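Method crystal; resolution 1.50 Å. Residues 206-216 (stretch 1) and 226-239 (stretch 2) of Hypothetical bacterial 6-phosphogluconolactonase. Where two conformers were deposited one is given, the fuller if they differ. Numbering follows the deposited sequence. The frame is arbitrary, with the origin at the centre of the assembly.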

# COMPACT_ATOMS: atom_id res chain seq x y z
N LYS A 206 -4.49 -4.02 19.70
CA LYS A 206 -5.17 -2.75 19.86
C LYS A 206 -4.15 -1.62 19.88
O LYS A 206 -3.07 -1.77 20.46
CB LYS A 206 -6.00 -2.79 21.17
CG LYS A 206 -6.80 -1.52 21.50
CD LYS A 206 -8.03 -1.28 20.60
CE LYS A 206 -8.93 -0.17 21.10
NZ LYS A 206 -8.24 1.16 21.17
N VAL A 207 -4.48 -0.48 19.24
CA VAL A 207 -3.62 0.71 19.30
C VAL A 207 -4.41 1.83 20.01
O VAL A 207 -5.61 1.67 20.24
CB VAL A 207 -3.00 1.17 17.95
CG1 VAL A 207 -2.10 0.08 17.35
CG2 VAL A 207 -4.08 1.61 16.96
N ALA A 208 -3.73 2.94 20.36
CA ALA A 208 -4.36 4.04 21.10
C ALA A 208 -5.69 4.50 20.46
O ALA A 208 -5.75 4.66 19.24
CB ALA A 208 -3.40 5.22 21.20
N PRO A 209 -6.77 4.70 21.26
CA PRO A 209 -8.05 5.13 20.67
C PRO A 209 -7.92 6.39 19.83
O PRO A 209 -7.18 7.31 20.19
CB PRO A 209 -8.94 5.38 21.90
CG PRO A 209 -8.37 4.48 22.95
CD PRO A 209 -6.88 4.53 22.73
N GLY A 210 -8.63 6.40 18.71
CA GLY A 210 -8.64 7.54 17.79
C GLY A 210 -7.46 7.58 16.84
O GLY A 210 -7.31 8.56 16.10
N SER A 211 -6.59 6.54 16.85
CA SER A 211 -5.43 6.52 15.95
C SER A 211 -5.82 6.40 14.48
O SER A 211 -5.28 7.11 13.64
CB SER A 211 -4.49 5.37 16.30
OG SER A 211 -3.87 5.55 17.57
N GLY A 212 -6.73 5.48 14.16
CA GLY A 212 -7.13 5.25 12.78
C GLY A 212 -6.05 4.54 11.97
O GLY A 212 -5.54 5.12 11.01
N PRO A 213 -5.67 3.29 12.35
CA PRO A 213 -4.59 2.57 11.62
C PRO A 213 -4.81 2.53 10.13
O PRO A 213 -5.91 2.20 9.69
CB PRO A 213 -4.66 1.14 12.20
CG PRO A 213 -5.32 1.27 13.49
CD PRO A 213 -6.21 2.48 13.46
N ARG A 214 -3.78 2.90 9.34
CA ARG A 214 -3.96 2.93 7.91
C ARG A 214 -3.08 1.87 7.26
O ARG A 214 -3.59 0.80 6.94
CB ARG A 214 -3.72 4.34 7.31
CG ARG A 214 -4.17 4.45 5.85
CD ARG A 214 -4.03 5.89 5.34
NE ARG A 214 -4.74 6.05 4.06
CZ ARG A 214 -4.22 5.75 2.87
NH1 ARG A 214 -2.97 5.34 2.77
NH2 ARG A 214 -4.95 5.88 1.77
N HIS A 215 -1.78 2.14 7.05
CA HIS A 215 -0.91 1.18 6.37
C HIS A 215 0.17 0.66 7.28
O HIS A 215 0.65 1.39 8.15
CB HIS A 215 -0.27 1.81 5.11
CG HIS A 215 -1.18 1.90 3.92
ND1 HIS A 215 -0.72 2.44 2.71
CD2 HIS A 215 -2.49 1.59 3.78
CE1 HIS A 215 -1.74 2.36 1.87
NE2 HIS A 215 -2.84 1.88 2.47
N LEU A 216 0.58 -0.58 7.06
CA LEU A 216 1.58 -1.31 7.85
C LEU A 216 2.68 -1.84 6.96
O LEU A 216 2.40 -2.36 5.87
CB LEU A 216 0.90 -2.49 8.56
CG LEU A 216 1.79 -3.36 9.49
CD1 LEU A 216 2.11 -2.63 10.82
CD2 LEU A 216 1.06 -4.66 9.85
N TYR A 226 6.05 -1.12 11.24
CA TYR A 226 5.73 0.30 11.40
C TYR A 226 4.36 0.57 10.84
O TYR A 226 4.06 0.13 9.73
CB TYR A 226 6.78 1.18 10.71
CG TYR A 226 8.16 0.94 11.28
CD1 TYR A 226 8.64 1.67 12.36
CD2 TYR A 226 9.02 0.00 10.70
CE1 TYR A 226 9.89 1.41 12.92
CE2 TYR A 226 10.27 -0.27 11.24
CZ TYR A 226 10.71 0.45 12.34
OH TYR A 226 11.95 0.19 12.85
N LEU A 227 3.54 1.24 11.63
CA LEU A 227 2.19 1.57 11.25
C LEU A 227 1.99 3.07 11.15
O LEU A 227 2.43 3.79 12.04
CB LEU A 227 1.24 1.01 12.34
CG LEU A 227 -0.23 1.43 12.31
CD1 LEU A 227 -0.97 0.79 11.13
CD2 LEU A 227 -0.93 1.07 13.64
N ILE A 228 1.31 3.52 10.08
CA ILE A 228 0.95 4.92 9.94
C ILE A 228 -0.53 5.02 10.28
O ILE A 228 -1.35 4.29 9.71
CB ILE A 228 1.31 5.57 8.57
CG1 ILE A 228 1.03 7.09 8.62
CG2 ILE A 228 0.59 4.89 7.37
CD1 ILE A 228 1.60 7.91 7.52
N ASN A 229 -0.87 5.95 11.20
CA ASN A 229 -2.23 6.18 11.66
C ASN A 229 -2.77 7.41 10.99
O ASN A 229 -2.21 8.50 11.16
CB ASN A 229 -2.23 6.31 13.17
CG ASN A 229 -1.91 5.01 13.84
OD1 ASN A 229 -2.61 4.02 13.67
ND2 ASN A 229 -0.83 4.97 14.59
N GLU A 230 -3.86 7.24 10.22
CA GLU A 230 -4.44 8.35 9.45
C GLU A 230 -4.94 9.48 10.34
O GLU A 230 -4.64 10.64 10.08
CB GLU A 230 -5.58 7.86 8.55
CG GLU A 230 -6.26 8.98 7.78
CD GLU A 230 -7.16 8.52 6.66
OE1 GLU A 230 -6.82 7.53 5.98
OE2 GLU A 230 -8.17 9.21 6.39
N ILE A 231 -5.75 9.15 11.36
CA ILE A 231 -6.40 10.17 12.16
C ILE A 231 -5.46 10.76 13.20
O ILE A 231 -5.41 11.99 13.36
CB ILE A 231 -7.67 9.60 12.83
CG1 ILE A 231 -8.60 8.94 11.79
CG2 ILE A 231 -8.42 10.71 13.62
CD1 ILE A 231 -9.76 8.07 12.43
N GLY A 232 -4.75 9.90 13.91
CA GLY A 232 -3.82 10.33 14.94
C GLY A 232 -2.58 11.02 14.40
O GLY A 232 -1.96 11.82 15.10
N GLY A 233 -2.24 10.71 13.14
CA GLY A 233 -1.08 11.28 12.47
C GLY A 233 0.23 10.78 13.06
O GLY A 233 1.26 11.44 12.98
N THR A 234 0.16 9.64 13.70
CA THR A 234 1.30 9.03 14.35
C THR A 234 1.83 7.84 13.59
O THR A 234 1.11 7.17 12.84
CB THR A 234 0.92 8.54 15.77
OG1 THR A 234 -0.21 7.66 15.69
CG2 THR A 234 0.60 9.70 16.74
N VAL A 235 3.11 7.55 13.83
CA VAL A 235 3.76 6.31 13.42
C VAL A 235 3.95 5.52 14.69
O VAL A 235 4.48 6.06 15.66
CB VAL A 235 5.10 6.50 12.64
CG1 VAL A 235 5.79 5.15 12.37
CG2 VAL A 235 4.87 7.24 11.33
N ILE A 236 3.53 4.26 14.67
CA ILE A 236 3.77 3.34 15.77
C ILE A 236 4.80 2.33 15.29
O ILE A 236 4.64 1.71 14.22
CB ILE A 236 2.49 2.67 16.30
CG1 ILE A 236 1.50 3.74 16.81
CG2 ILE A 236 2.85 1.69 17.43
CD1 ILE A 236 0.13 3.14 17.26
N ALA A 237 5.88 2.19 16.08
CA ALA A 237 6.93 1.22 15.84
C ALA A 237 6.68 0.02 16.72
O ALA A 237 6.34 0.16 17.89
CB ALA A 237 8.30 1.82 16.16
N PHE A 238 6.82 -1.15 16.13
CA PHE A 238 6.64 -2.41 16.83
C PHE A 238 7.76 -3.35 16.64
O PHE A 238 8.36 -3.40 15.55
CB PHE A 238 5.41 -3.18 16.27
CG PHE A 238 4.06 -2.50 16.30
CD1 PHE A 238 3.61 -1.77 15.20
CD2 PHE A 238 3.18 -2.72 17.36
CE1 PHE A 238 2.34 -1.19 15.20
CE2 PHE A 238 1.90 -2.17 17.34
CZ PHE A 238 1.49 -1.39 16.28
N ARG A 239 8.01 -4.16 17.67
CA ARG A 239 8.90 -5.29 17.56
C ARG A 239 8.01 -6.38 16.98
O ARG A 239 6.84 -6.50 17.40
CB ARG A 239 9.50 -5.64 18.94
CG ARG A 239 10.53 -6.75 18.90
CD ARG A 239 11.37 -6.81 20.16
NE ARG A 239 12.79 -6.59 19.88
CZ ARG A 239 13.41 -5.42 20.05
NH1 ARG A 239 12.76 -4.38 20.53
NH2 ARG A 239 14.70 -5.31 19.76
O HOH W 1 -1.49 6.81 17.86
O HOH W 2 -7.32 7.28 3.41

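Strand 213-216 runs antiparallel to strand 226-229, their N-to-C directions 147° apart and their axes approaching to 4.7 Å; in all, the two stretches bury 727 Å² against each other. I228 N donates to H215 O (2.9 Å), almost straight at 171°. In the other direction I228 O accepts from R214 N (2.8 Å) and, weakly, from H215 N (3.4 Å), so one carbonyl serves two successive amides. At the non-hydrogen-bonded pair L216–L227, CA-H...O contacts supplement the N-H bonds: L216 CA to Y226 O (3.4 Å) and L227 CA to H215 O (3.5 Å).

Beyond the strand, the carbonyls of the loop meet the amides of 230-232, which have helical phi/psi. G212 O accepts from E230 N (2.8 Å), and S211 O from G232 N (2.9 Å, 170°) and more weakly from I231 N (3.1 Å, 124°). The approach is close: a CB on G212 would lie 2.6 Å from I231 CG1, a clash, and the positive phi of G212 also suits glycine. The type II turn from A208 to S211 leads into this region; A208 O receives both S211 N (3.2 Å) and S211 OG (2.7 Å).

Apolar packing begins with V207, which points toward stretch 2 and meets three apolar side chains: its CB lies 3.8 Å from I236 CD1, while its CG1 lies 4.0 Å from L227 CD2 and 4.0 Å from F238 CZ, at the edge of the phenyl ring. L227 and I236 are also paired within stretch 2, exchanging backbone bonds (2.9 Å for I236 N to L227 O and for L227 N to I236 O). P213, N229, L216 and L227 share one sheet face, where L227 CD1 packs on P213 CB (3.9 Å) and L227 CB on L216 CD1 (4.0 Å).

Among the polar side chains, R214 and E230 carry opposite charges and form a salt bridge, NE to OE1 at 3.2 Å; its hydrogen bond is weak, bent to 128°. Water 2 reinforces the pair, accepting from R214 NE (2.9 Å) and donating to E230 OE1 (2.6 Å). N229 OD1 sits 3.4 Å from P213 N, which has no hydrogen to share, so this is contact alone; the amide's other end, N229 ND2, donates to T234 OG1 (3.0 Å). Water 1 bridges the stretches, donating to S211 OG (2.7 Å) and hydrogen-bonding T234 OG1 (2.7 Å).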